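Pectinesterase (PDB 4PMH) probably helps digest plant cell walls by hydrolysing the methyl esters of pectin, releasing methanol and de-esterified galacturonan. Local coordinates at residues R336-N341 against N352-W357; L102-M107 against S165-A170. All coordinates share one frame; numbering follows the deposited sequence.

Contact 1. Residues R336-N341 against N352-W357; sequences RTYSGN and NYNRFW
Asn-354 meets Tyr-338, Ser-339 and Arg-336 in turn, and following it outward shows how one side-chain amide, with a single backbone bond beside it, can tie down an irregular loop. Its CB lies 3.5 Å from CE1 of Tyr-338, a ring carbon that also packs on CD2 of Phe-356. CG sits beside the backbone N, anti to the carbonyl carbon (chi1 -69°), and comes close to Tyr-338 CD1. At the tip the branches divide: OD1 accepts a nearly straight bond from Ser-339 N (2.9 Å, 169° at the hydrogen), while ND2 lies over one face of the Arg-336 guanidinium, 3.6 Å from NH2, and donates to a water that donates to Arg-336 O. The guanidinium finds its charge partner in Asp-293 and a further acceptor in Asn-309. Asn-354 N returns a bond to Ser-339 O at 3.0 Å. The segment 352-357 leads into strand 355-359, the last strand of the right-handed parallel beta-helix, which pairs with strand 311-315; the loop 336-341 packs on the residues leading into it and on Phe-356 and Trp-357. Asn-341 CB makes a CH-pi contact over the Tyr-353 ring, 3.8 Å from its centroid and 14° off the normal, the amide stacks on the same ring, and Ser-339 OG comes within 3.2 Å of Tyr-353 CD1. An alanine in place of Tyr-353 would probably leave the Asn-341 side chain without the ring face beneath it and open a gap beside Ser-339 OG. Asn-341 O, which also accepts from Arg-346, reaches the edge of the Trp-357 indole at CZ3, 3.5 Å away.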
loop_
_atom_site.group_PDB
_atom_site.type_symbol
_atom_site.label_atom_id
_atom_site.label_comp_id
_atom_site.label_asym_id
_atom_site.label_seq_id
_atom_site.Cartn_x
_atom_site.Cartn_y
_atom_site.Cartn_z
ATOM N N ARG A 336 3.601 -11.553 18.571
ATOM C CA ARG A 336 2.694 -10.934 19.528
ATOM C C ARG A 336 1.247 -11.325 19.205
ATOM O O ARG A 336 0.727 -10.966 18.156
ATOM C CB ARG A 336 2.849 -9.417 19.530
ATOM C CG ARG A 336 1.808 -8.705 20.385
ATOM C CD ARG A 336 2.147 -7.250 20.561
ATOM N NE ARG A 336 2.067 -6.452 19.332
ATOM C CZ ARG A 336 1.166 -5.501 19.091
ATOM N NH1 ARG A 336 0.200 -5.219 19.966
ATOM N NH2 ARG A 336 1.228 -4.830 17.957
ATOM N N THR A 337 0.619 -12.070 20.108
ATOM C CA THR A 337 -0.735 -12.566 19.888
ATOM C C THR A 337 -1.725 -11.406 19.675
ATOM O O THR A 337 -1.579 -10.340 20.275
ATOM C CB THR A 337 -1.229 -13.403 21.066
ATOM O OG1 THR A 337 -1.439 -12.559 22.192
ATOM C CG2 THR A 337 -0.237 -14.464 21.434
ATOM N N TYR A 338 -2.703 -11.614 18.794
ATOM C CA TYR A 338 -3.751 -10.604 18.573
ATOM C C TYR A 338 -4.557 -10.437 19.863
ATOM O O TYR A 338 -4.960 -11.440 20.483
ATOM C CB TYR A 338 -4.697 -10.952 17.414
ATOM C CG TYR A 338 -5.843 -9.953 17.386
ATOM C CD1 TYR A 338 -5.628 -8.637 16.993
ATOM C CD2 TYR A 338 -7.117 -10.306 17.834
ATOM C CE1 TYR A 338 -6.651 -7.698 17.043
ATOM C CE2 TYR A 338 -8.142 -9.375 17.892
ATOM C CZ TYR A 338 -7.919 -8.084 17.493
ATOM O OH TYR A 338 -8.958 -7.187 17.540
ATOM N N SER A 339 -4.763 -9.186 20.279
ATOM C CA SER A 339 -5.609 -8.896 21.439
ATOM C C SER A 339 -6.546 -7.714 21.141
ATOM O O SER A 339 -6.096 -6.591 20.912
ATOM C CB SER A 339 -4.743 -8.606 22.666
ATOM O OG SER A 339 -5.521 -8.490 23.860
ATOM N N GLY A 340 -7.844 -7.981 21.144
ATOM C CA GLY A 340 -8.855 -6.948 20.873
ATOM C C GLY A 340 -9.489 -6.469 22.168
ATOM O O GLY A 340 -9.785 -7.254 23.074
ATOM N N ASN A 341 -9.688 -5.166 22.254
ATOM C CA ASN A 341 -10.283 -4.559 23.415
ATOM C C ASN A 341 -11.753 -4.289 23.151
ATOM O O ASN A 341 -12.124 -3.355 22.438
ATOM C CB ASN A 341 -9.562 -3.249 23.779
ATOM C CG ASN A 341 -9.998 -2.710 25.127
ATOM O OD1 ASN A 341 -10.941 -3.232 25.734
ATOM N ND2 ASN A 341 -9.299 -1.686 25.617
ATOM N N ASN A 352 -1.590 -1.653 24.716
ATOM C CA ASN A 352 -1.599 -2.985 25.288
ATOM C C ASN A 352 -2.499 -3.927 24.515
ATOM O O ASN A 352 -2.503 -5.133 24.771
ATOM C CB ASN A 352 -2.010 -2.907 26.747
ATOM C CG ASN A 352 -1.063 -2.052 27.533
ATOM O OD1 ASN A 352 0.042 -2.480 27.847
ATOM N ND2 ASN A 352 -1.452 -0.810 27.786
ATOM N N TYR A 353 -3.263 -3.361 23.577
ATOM C CA TYR A 353 -4.068 -4.122 22.649
ATOM C C TYR A 353 -3.738 -3.667 21.228
ATOM O O TYR A 353 -3.154 -2.595 21.029
ATOM C CB TYR A 353 -5.545 -3.836 22.888
ATOM C CG TYR A 353 -6.027 -4.214 24.264
ATOM C CD1 TYR A 353 -6.524 -5.486 24.516
ATOM C CD2 TYR A 353 -6.004 -3.291 25.307
ATOM C CE1 TYR A 353 -6.967 -5.841 25.777
ATOM C CE2 TYR A 353 -6.456 -3.632 26.580
ATOM C CZ TYR A 353 -6.926 -4.907 26.808
ATOM O OH TYR A 353 -7.372 -5.271 28.056
ATOM N N ASN A 354 -4.152 -4.470 20.253
ATOM C CA ASN A 354 -4.079 -4.062 18.870
ATOM C C ASN A 354 -5.057 -2.931 18.590
ATOM O O ASN A 354 -5.929 -2.625 19.414
ATOM C CB ASN A 354 -4.316 -5.237 17.959
ATOM C CG ASN A 354 -3.177 -6.218 18.007
ATOM O OD1 ASN A 354 -3.224 -7.191 18.767
ATOM N ND2 ASN A 354 -2.107 -5.927 17.259
ATOM N N ARG A 355 -4.878 -2.285 17.442
ATOM C CA ARG A 355 -5.725 -1.154 17.053
ATOM C C ARG A 355 -6.384 -1.429 15.717
ATOM O O ARG A 355 -6.352 -0.596 14.795
ATOM C CB ARG A 355 -4.931 0.172 16.992
ATOM C CG ARG A 355 -3.986 0.458 18.170
ATOM C CD ARG A 355 -2.699 1.157 17.666
ATOM N NE ARG A 355 -2.983 2.547 17.599
ATOM C CZ ARG A 355 -2.288 3.491 16.994
ATOM N NH1 ARG A 355 -1.156 3.269 16.322
ATOM N NH2 ARG A 355 -2.789 4.710 17.091
ATOM N N PHE A 356 -7.007 -2.592 15.616
ATOM C CA PHE A 356 -7.771 -2.969 14.449
ATOM C C PHE A 356 -9.250 -2.914 14.797
ATOM O O PHE A 356 -9.691 -3.564 15.739
ATOM C CB PHE A 356 -7.417 -4.393 14.013
ATOM C CG PHE A 356 -5.956 -4.625 13.760
ATOM C CD1 PHE A 356 -5.136 -3.620 13.288
ATOM C CD2 PHE A 356 -5.412 -5.871 13.987
ATOM C CE1 PHE A 356 -3.794 -3.853 13.042
ATOM C CE2 PHE A 356 -4.070 -6.118 13.754
ATOM C CZ PHE A 356 -3.263 -5.108 13.283
ATOM N N TRP A 357 -10.012 -2.120 14.056
ATOM C CA TRP A 357 -11.418 -1.900 14.392
ATOM C C TRP A 357 -12.296 -1.862 13.162
ATOM O O TRP A 357 -11.834 -1.598 12.063
ATOM C CB TRP A 357 -11.612 -0.568 15.135
ATOM C CG TRP A 357 -10.529 -0.210 16.129
ATOM C CD1 TRP A 357 -9.416 0.562 15.893
ATOM C CD2 TRP A 357 -10.481 -0.573 17.499
ATOM N NE1 TRP A 357 -8.675 0.678 17.035
ATOM C CE2 TRP A 357 -9.301 -0.005 18.042
ATOM C CE3 TRP A 357 -11.308 -1.335 18.331
ATOM C CZ2 TRP A 357 -8.926 -0.185 19.383
ATOM C CZ3 TRP A 357 -10.935 -1.512 19.649
ATOM C CH2 TRP A 357 -9.749 -0.925 20.163
HETATM O O HOH W 1 -0.702 -8.657 17.680
HETATM O O HOH W 2 -8.116 -4.768 17.555
HETATM O O HOH W 3 -3.993 -7.774 25.741
#

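Contact 2. Residues L102-M107 against S165-A170; sequences LITLNM and SIENSA
The Asn-168 amide meets the backbone of Met-107 through both its polar atoms. OD1 accepts from Met-107 N at 3.0 Å, and ND2 donates to Met-107 O at 2.9 Å; this acceptor lies almost in the amide plane, although the donor stands well above the carbonyl plane of Met-107. Two bonds therefore fix the rotation of the amide, and ND2 has a further acceptor in Val-179 O. CG stands anti to the backbone N (chi1 -167°), and the amide beyond it meets Met-107 just past the end of strand 101-105. The other flat group, the carboxylate of Glu-167, is approached by Thr-104 OG1, which donates to OE1 at 2.9 Å on the anti side, 29° out of the plane. The two side chains run alongside each other, and a water joins the same hydroxyl to Ser-169 OG. Strands 101-105 and 165-168 are neighbours in a parallel sheet of the beta-helix, and the segments 102-105 and 165-168 run 7° apart. Ile-103 N donates to Ser-165 O (2.8 Å), Glu-167 N to Ile-103 O, and Leu-105 N to Glu-167 O, the longest of the three at 3.2 Å. Ser-169 N carries the pattern past the strand by donating to Leu-105 O. Ile-103 and Ile-166 occupy the face of the sheet that meets Phe-152 of strand 152-154, whereas Leu-102, Thr-104, Ser-165 and Glu-167 lie on the other, where Leu-102 CD1 packs 3.7 Å from Ser-165 CB. Near the far end, Asn-106 OD1, bonded to Asn-172, rests 3.2 Å from Ala-170 CA.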
loop_
_atom_site.group_PDB
_atom_site.type_symbol
_atom_site.label_atom_id
_atom_site.label_comp_id
_atom_site.label_asym_id
_atom_site.label_seq_id
_atom_site.Cartn_x
_atom_site.Cartn_y
_atom_site.Cartn_z
ATOM N N LEU A 102 0.337 -1.008 -18.322
ATOM C CA LEU A 102 0.850 -1.959 -17.332
ATOM C C LEU A 102 2.368 -1.826 -17.181
ATOM O O LEU A 102 3.112 -1.975 -18.155
ATOM C CB LEU A 102 0.496 -3.378 -17.750
ATOM C CG LEU A 102 1.111 -4.506 -16.909
ATOM C CD1 LEU A 102 0.576 -4.414 -15.487
ATOM C CD2 LEU A 102 0.830 -5.877 -17.506
ATOM N N ILE A 103 2.813 -1.524 -15.964
ATOM C CA ILE A 103 4.201 -1.433 -15.632
ATOM C C ILE A 103 4.490 -2.651 -14.773
ATOM O O ILE A 103 3.952 -2.756 -13.678
ATOM C CB ILE A 103 4.479 -0.156 -14.825
ATOM C CG1 ILE A 103 3.905 1.076 -15.550
ATOM C CG2 ILE A 103 5.971 0.004 -14.576
ATOM C CD1 ILE A 103 3.904 2.332 -14.713
ATOM N N THR A 104 5.303 -3.580 -15.265
ATOM C CA THR A 104 5.409 -4.864 -14.607
ATOM C C THR A 104 6.812 -5.459 -14.630
ATOM O O THR A 104 7.519 -5.334 -15.629
ATOM C CB THR A 104 4.420 -5.893 -15.228
ATOM O OG1 THR A 104 4.573 -7.150 -14.564
ATOM C CG2 THR A 104 4.643 -6.109 -16.742
ATOM N N LEU A 105 7.182 -6.126 -13.540
ATOM C CA LEU A 105 8.422 -6.901 -13.470
ATOM C C LEU A 105 8.223 -8.068 -12.521
ATOM O O LEU A 105 7.336 -8.010 -11.677
ATOM C CB LEU A 105 9.561 -6.029 -12.945
ATOM C CG LEU A 105 10.164 -4.985 -13.871
ATOM C CD1 LEU A 105 11.083 -4.064 -13.098
ATOM C CD2 LEU A 105 10.917 -5.660 -15.007
ATOM N N ASN A 106 9.016 -9.130 -12.696
ATOM C CA ASN A 106 9.112 -10.251 -11.734
ATOM C C ASN A 106 10.411 -10.009 -10.974
ATOM O O ASN A 106 11.494 -10.390 -11.427
ATOM C CB ASN A 106 9.154 -11.603 -12.472
ATOM C CG ASN A 106 9.205 -12.817 -11.535
ATOM O OD1 ASN A 106 9.554 -12.731 -10.358
ATOM N ND2 ASN A 106 8.899 -13.984 -12.099
ATOM N N MET A 107 10.306 -9.336 -9.835
ATOM C CA MET A 107 11.482 -8.829 -9.143
ATOM C C MET A 107 11.257 -8.883 -7.650
ATOM O O MET A 107 10.913 -7.868 -7.027
ATOM C CB MET A 107 11.793 -7.395 -9.587
ATOM C CG MET A 107 13.168 -6.900 -9.126
ATOM S SD MET A 107 13.674 -5.354 -9.915
ATOM C CE MET A 107 12.679 -4.158 -9.034
ATOM N N SER A 165 -1.732 0.416 -14.298
ATOM C CA SER A 165 -1.542 -0.811 -13.543
ATOM C C SER A 165 -0.065 -0.971 -13.193
ATOM O O SER A 165 0.813 -0.836 -14.058
ATOM C CB SER A 165 -2.001 -2.007 -14.384
ATOM O OG SER A 165 -3.390 -1.961 -14.707
ATOM N N ILE A 166 0.209 -1.309 -11.940
ATOM C CA ILE A 166 1.560 -1.581 -11.500
ATOM C C ILE A 166 1.589 -2.979 -10.928
ATOM O O ILE A 166 0.779 -3.317 -10.068
ATOM C CB ILE A 166 2.051 -0.592 -10.401
ATOM C CG1 ILE A 166 1.877 0.874 -10.839
ATOM C CG2 ILE A 166 3.503 -0.851 -10.072
ATOM C CD1 ILE A 166 1.945 1.878 -9.710
ATOM N N GLU A 167 2.547 -3.776 -11.376
ATOM C CA GLU A 167 2.610 -5.160 -10.977
ATOM C C GLU A 167 4.021 -5.593 -10.654
ATOM O O GLU A 167 4.951 -5.310 -11.402
ATOM C CB GLU A 167 2.078 -6.054 -12.113
ATOM C CG GLU A 167 2.308 -7.537 -11.868
ATOM C CD GLU A 167 1.646 -8.379 -12.923
ATOM O OE1 GLU A 167 1.893 -8.108 -14.114
ATOM O OE2 GLU A 167 0.869 -9.285 -12.550
ATOM N N ASN A 168 4.163 -6.317 -9.551
ATOM C CA ASN A 168 5.355 -7.131 -9.333
ATOM C C ASN A 168 4.891 -8.595 -9.284
ATOM O O ASN A 168 4.224 -9.032 -8.348
ATOM C CB ASN A 168 6.094 -6.691 -8.073
ATOM C CG ASN A 168 7.498 -7.276 -7.976
ATOM O OD1 ASN A 168 7.783 -8.356 -8.517
ATOM N ND2 ASN A 168 8.387 -6.553 -7.296
ATOM N N SER A 169 5.238 -9.335 -10.326
ATOM C CA SER A 169 4.602 -10.611 -10.628
ATOM C C SER A 169 5.304 -11.780 -9.948
ATOM O O SER A 169 4.954 -12.923 -10.183
ATOM C CB SER A 169 4.544 -10.839 -12.139
ATOM O OG SER A 169 5.837 -10.892 -12.735
ATOM N N ALA A 170 6.272 -11.498 -9.093
ATOM C CA ALA A 170 7.001 -12.566 -8.404
ATOM C C ALA A 170 6.071 -13.418 -7.544
ATOM O O ALA A 170 5.426 -12.909 -6.618
ATOM C CB ALA A 170 8.115 -11.998 -7.548
HETATM O O HOH W 4 6.127 -9.335 -14.908
#

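Overall arrangement
Contacts 1 and 2 lie on opposite sides of the chain's centre, with centres about 33 Å apart and nearest atoms about 23 Å apart, and share no element of structure. Contact 2 joins two inner strands of one parallel sheet, so backbone bonding carries it and polar side chains extend it beyond the strand ends. Contact 1, farther from the centre, sets an irregular loop on the approach to the final strand; there a side-chain amide, one backbone bond, aromatic rings and waters do the work. Both are partly buried. Each comes near residues assigned by similarity: Phe-356 lies near Arg-290, probably a substrate-binding residue, and Asn-168 about 8 Å from Asp-200, the likely proton donor, side chain to side chain.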